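Local coordinates for protein cystalysin (Treponema denticola, PDB 1C7N) that is a pyridoxal-5'-phosphate-binding protein of the class I and II aminotransferase family, with the cofactor in its pocket, at residues R304-K307 / D308-V312; I330-R333 / A334-M337. All coordinates share one frame; numbering follows the deposited sequence.

Interaction 1: residues R304-K307 / D308-V312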
loop_
_atom_site.group_PDB
_atom_site.type_symbol
_atom_site.label_atom_id
_atom_site.label_comp_id
_atom_site.label_asym_id
_atom_site.label_seq_id
_atom_site.Cartn_x
_atom_site.Cartn_y
_atom_site.Cartn_z
ATOM N N ARG A 304 -19.845 17.596 23.579
ATOM C CA ARG A 304 -20.692 18.328 24.515
ATOM C C ARG A 304 -20.088 19.712 24.764
ATOM O O ARG A 304 -20.812 20.691 24.940
ATOM C CB ARG A 304 -20.859 17.523 25.814
ATOM C CG ARG A 304 -21.687 16.249 25.598
ATOM C CD ARG A 304 -21.636 15.278 26.772
ATOM N NE ARG A 304 -22.376 14.043 26.486
ATOM C CZ ARG A 304 -23.705 13.956 26.412
ATOM N NH1 ARG A 304 -24.460 15.031 26.609
ATOM N NH2 ARG A 304 -24.282 12.792 26.137
ATOM N N ILE A 305 -18.764 19.806 24.740
ATOM C CA ILE A 305 -18.102 21.099 24.927
ATOM C C ILE A 305 -18.497 22.026 23.771
ATOM O O ILE A 305 -18.808 23.204 23.978
ATOM C CB ILE A 305 -16.556 20.944 24.951
ATOM C CG1 ILE A 305 -16.129 20.212 26.226
ATOM C CG2 ILE A 305 -15.877 22.324 24.874
ATOM C CD1 ILE A 305 -14.629 19.995 26.335
ATOM N N VAL A 306 -18.495 21.480 22.558
ATOM C CA VAL A 306 -18.844 22.242 21.361
ATOM C C VAL A 306 -20.313 22.673 21.425
ATOM O O VAL A 306 -20.631 23.848 21.257
ATOM C CB VAL A 306 -18.607 21.399 20.074
ATOM C CG1 VAL A 306 -19.017 22.184 18.836
ATOM C CG2 VAL A 306 -17.131 21.005 19.975
ATOM N N LYS A 307 -21.198 21.715 21.665
ATOM C CA LYS A 307 -22.625 21.995 21.759
ATOM C C LYS A 307 -22.874 23.103 22.775
ATOM O O LYS A 307 -23.581 24.075 22.493
ATOM C CB LYS A 307 -23.372 20.721 22.166
ATOM C CG LYS A 307 -24.867 20.894 22.419
ATOM C CD LYS A 307 -25.509 19.540 22.697
ATOM C CE LYS A 307 -26.872 19.668 23.361
ATOM N NZ LYS A 307 -27.826 20.477 22.561
ATOM N N ASP A 308 -22.281 22.962 23.954
ATOM C CA ASP A 308 -22.446 23.955 25.008
ATOM C C ASP A 308 -21.907 25.326 24.621
ATOM O O ASP A 308 -22.521 26.351 24.923
ATOM C CB ASP A 308 -21.761 23.476 26.290
ATOM C CG ASP A 308 -21.822 24.506 27.398
ATOM O OD1 ASP A 308 -20.843 25.265 27.566
ATOM O OD2 ASP A 308 -22.862 24.567 28.091
ATOM N N PHE A 309 -20.758 25.345 23.954
ATOM C CA PHE A 309 -20.147 26.599 23.549
ATOM C C PHE A 309 -21.096 27.475 22.742
ATOM O O PHE A 309 -21.215 28.669 23.003
ATOM C CB PHE A 309 -18.888 26.347 22.726
ATOM C CG PHE A 309 -18.334 27.585 22.096
ATOM C CD1 PHE A 309 -17.633 28.513 22.855
ATOM C CD2 PHE A 309 -18.559 27.852 20.748
ATOM C CE1 PHE A 309 -17.165 29.692 22.283
ATOM C CE2 PHE A 309 -18.095 29.024 20.166
ATOM C CZ PHE A 309 -17.396 29.947 20.936
ATOM N N PHE A 310 -21.768 26.891 21.757
ATOM C CA PHE A 310 -22.684 27.678 20.946
ATOM C C PHE A 310 -23.980 28.045 21.672
ATOM O O PHE A 310 -24.528 29.124 21.450
ATOM C CB PHE A 310 -22.987 26.960 19.631
ATOM C CG PHE A 310 -21.780 26.800 18.743
ATOM C CD1 PHE A 310 -21.117 25.580 18.654
ATOM C CD2 PHE A 310 -21.286 27.883 18.016
ATOM C CE1 PHE A 310 -19.978 25.444 17.854
ATOM C CE2 PHE A 310 -20.149 27.754 17.216
ATOM C CZ PHE A 310 -19.498 26.533 17.136
ATOM N N GLU A 311 -24.472 27.166 22.539
ATOM C CA GLU A 311 -25.693 27.473 23.282
ATOM C C GLU A 311 -25.436 28.674 24.189
ATOM O O GLU A 311 -26.320 29.494 24.424
ATOM C CB GLU A 311 -26.125 26.285 24.148
ATOM C CG GLU A 311 -26.401 25.012 23.387
ATOM C CD GLU A 311 -26.824 23.878 24.300
ATOM O OE1 GLU A 311 -26.309 23.810 25.436
ATOM O OE2 GLU A 311 -27.656 23.050 23.878
ATOM N N VAL A 312 -24.211 28.775 24.691
ATOM C CA VAL A 312 -23.838 29.861 25.592
ATOM C C VAL A 312 -23.360 31.158 24.933
ATOM O O VAL A 312 -23.674 32.253 25.409
ATOM C CB VAL A 312 -22.728 29.396 26.571
ATOM C CG1 VAL A 312 -22.182 30.582 27.347
ATOM C CG2 VAL A 312 -23.281 28.340 27.526
HETATM O O HOH W 1 -18.389 24.689 26.340
#
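Lys307 and Glu311 pair one turn apart on an alpha-helix, near the C-terminal end of helix 289-313. Lys307 NZ donates to Glu311 OE2 at 2.9 Å, which makes an i to i+4 salt bridge. The ammonium group meets OE2 from above the carboxylate plane, 38° out of it. The two side chains slant across each other. The lysine chain is extended as far as CE and bends at its last torsion (chi4 57°), which turns NZ to the carboxylate. Glu311 also lays its CG against the helix backbone, 3.1 Å from Lys307 O.

On another face of the helix, Val306 and Phe310 lie side by side and point the same way. Val306 CG1 touches Phe310 CE1 at 3.5 Å and meets the ring at its edge, in the ring plane. One face of the Phe310 ring is taken by Phe309 CD2, which sits over the ring centre. The edge of one phenylalanine is thus set against the face of the next.

Four successive i to i+4 backbone bonds hold these groups in place. They run from the N atoms of Asp308, Phe309, Phe310 and Glu311 to the O atoms of Arg304, Ile305, Val306 and Lys307. Further out, Val306 and Phe310 pack on strand 327-331 and on the loop residues Ala319 and Ile317, respectively. Ile305 and Phe309 face helix 376-393. The exposed Arg304 turns away and forms a salt bridge with Asp300, one turn earlier. Ile305 O takes a second bond besides that from Phe309 N. A water donates to Ile305 O at 2.8 Å and to Asp308 OD1 at 2.8 Å.

Interaction 2: residues I330-R333 / A334-M337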
loop_
_atom_site.group_PDB
_atom_site.type_symbol
_atom_site.label_atom_id
_atom_site.label_comp_id
_atom_site.label_asym_id
_atom_site.label_seq_id
_atom_site.Cartn_x
_atom_site.Cartn_y
_atom_site.Cartn_z
ATOM N N ILE A 330 -21.535 20.873 12.483
ATOM C CA ILE A 330 -21.994 22.155 13.003
ATOM C C ILE A 330 -22.723 22.981 11.951
ATOM O O ILE A 330 -22.188 23.261 10.881
ATOM C CB ILE A 330 -20.814 22.982 13.546
ATOM C CG1 ILE A 330 -19.995 22.137 14.526
ATOM C CG2 ILE A 330 -21.339 24.219 14.269
ATOM C CD1 ILE A 330 -18.700 22.770 14.942
ATOM N N ASP A 331 -23.941 23.388 12.286
ATOM C CA ASP A 331 -24.786 24.174 11.395
ATOM C C ASP A 331 -24.573 25.680 11.571
ATOM O O ASP A 331 -25.068 26.276 12.528
ATOM C CB ASP A 331 -26.246 23.803 11.660
ATOM C CG ASP A 331 -27.222 24.579 10.801
ATOM O OD1 ASP A 331 -26.784 25.369 9.938
ATOM O OD2 ASP A 331 -28.438 24.386 10.995
ATOM N N PHE A 332 -23.839 26.288 10.641
ATOM C CA PHE A 332 -23.559 27.725 10.687
ATOM C C PHE A 332 -24.468 28.530 9.759
ATOM O O PHE A 332 -24.260 29.726 9.572
ATOM C CB PHE A 332 -22.110 28.017 10.271
ATOM C CG PHE A 332 -21.089 27.791 11.355
ATOM C CD1 PHE A 332 -20.582 26.521 11.604
ATOM C CD2 PHE A 332 -20.597 28.868 12.099
ATOM C CE1 PHE A 332 -19.594 26.324 12.576
ATOM C CE2 PHE A 332 -19.611 28.682 13.072
ATOM C CZ PHE A 332 -19.109 27.407 13.309
ATOM N N ARG A 333 -25.465 27.880 9.179
ATOM C CA ARG A 333 -26.363 28.549 8.243
ATOM C C ARG A 333 -26.958 29.876 8.720
ATOM O O ARG A 333 -27.234 30.759 7.905
ATOM C CB ARG A 333 -27.489 27.594 7.824
ATOM C CG ARG A 333 -27.050 26.550 6.809
ATOM C CD ARG A 333 -28.172 25.592 6.458
ATOM N NE ARG A 333 -28.563 24.782 7.606
ATOM C CZ ARG A 333 -29.543 23.886 7.585
ATOM N NH1 ARG A 333 -30.237 23.686 6.473
ATOM N NH2 ARG A 333 -29.821 23.182 8.670
ATOM N N ALA A 334 -27.142 30.031 10.027
ATOM C CA ALA A 334 -27.719 31.266 10.561
ATOM C C ALA A 334 -26.795 32.471 10.404
ATOM O O ALA A 334 -27.212 33.613 10.612
ATOM C CB ALA A 334 -28.093 31.084 12.029
ATOM N N LEU A 335 -25.538 32.220 10.050
ATOM C CA LEU A 335 -24.586 33.307 9.854
ATOM C C LEU A 335 -24.867 34.008 8.531
ATOM O O LEU A 335 -24.382 35.113 8.292
ATOM C CB LEU A 335 -23.146 32.782 9.844
ATOM C CG LEU A 335 -22.491 32.446 11.185
ATOM C CD1 LEU A 335 -21.050 32.044 10.951
ATOM C CD2 LEU A 335 -22.550 33.655 12.100
ATOM N N LYS A 336 -25.649 33.356 7.677
ATOM C CA LYS A 336 -25.995 33.897 6.367
ATOM C C LYS A 336 -24.743 34.239 5.553
ATOM O O LYS A 336 -24.643 35.323 4.971
ATOM C CB LYS A 336 -26.875 35.142 6.515
ATOM C CG LYS A 336 -28.181 34.916 7.270
ATOM C CD LYS A 336 -29.067 33.863 6.612
ATOM C CE LYS A 336 -30.406 33.761 7.334
ATOM N NZ LYS A 336 -31.306 32.724 6.746
ATOM N N MET A 337 -23.788 33.312 5.528
ATOM C CA MET A 337 -22.548 33.484 4.773
ATOM C C MET A 337 -22.446 32.325 3.782
ATOM O O MET A 337 -22.567 31.166 4.194
ATOM C CB MET A 337 -21.334 33.433 5.706
ATOM C CG MET A 337 -21.116 34.652 6.583
ATOM S SD MET A 337 -19.710 34.382 7.694
ATOM C CE MET A 337 -18.351 34.479 6.545
HETATM O O HOH W 2 -27.060 28.045 12.149
HETATM O O HOH W 3 -23.757 30.903 6.918
#
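Phe332 and Leu335 both set CG anti to the carbonyl carbon (chi1 -80° and -78°), and this lays their side chains alongside each other. Phe332 stands where strand 327-331 gives way to a short 3-10 segment that includes Leu335. Leu335 CD1 comes to the edge of the phenylalanine ring, near its plane, 3.4 Å from Phe332 CD2. The same turn closes through the backbone: Leu335 N donates to Phe332 O at 2.8 Å. Lys336 N then donates to Arg333 O at 3.1 Å. Each donor lies above the plane of the carbonyl it meets.

An Asx turn leads into this winding. Asp331 OD1 accepts from Arg333 N at 2.9 Å, nearly along its C-O axis. The Arg333 chain bends at chi3 (-65°) and brings the edge of its guanidinium to the carboxylate. The result is a side-on salt bridge with two nitrogens, Arg333 NE to Asp331 OD1 and NH2 to OD2. The carboxylate lies close to the guanidinium plane, but both nitrogens approach from above the carboxylate plane. Arg333 N and NE reach OD1 from opposite faces of that plane. Three bonds therefore fix the rotation of the Asp331 carboxylate and tie the strand end to the turn.

Phe332 is buried and packs on Met342 and Met346 of helix 339-350, while the arginine lies at the surface. Two waters sit against the backbone. One lies between Asp331 O and Ala334 N and accepts from the latter. The other donates to Phe332 O at 2.9 Å and accepts from Met337 N at 2.8 Å.

Overall arrangement
From the N terminus, the chain first reaches interaction 1, within the last turns of helix 289-313. A connecting loop then leads to strand 327-331. Interaction 2 begins at the end of that strand and closes the turn before helix 339-350. The two are in series along the chain; neither encloses or crosses the other. The centres of interactions 1 and 2 are about 15 Å apart, yet the two touch. Phe310 CZ packs against Phe332 CZ at 3.9 Å, and Val306 CG1 lies 4.0 Å from Ile330 CD1. These contacts seat the helix on strand 327-331, an outermost strand of the small three-stranded antiparallel sheet, and on the residue that follows it. Helix 376-393 also touches this helix.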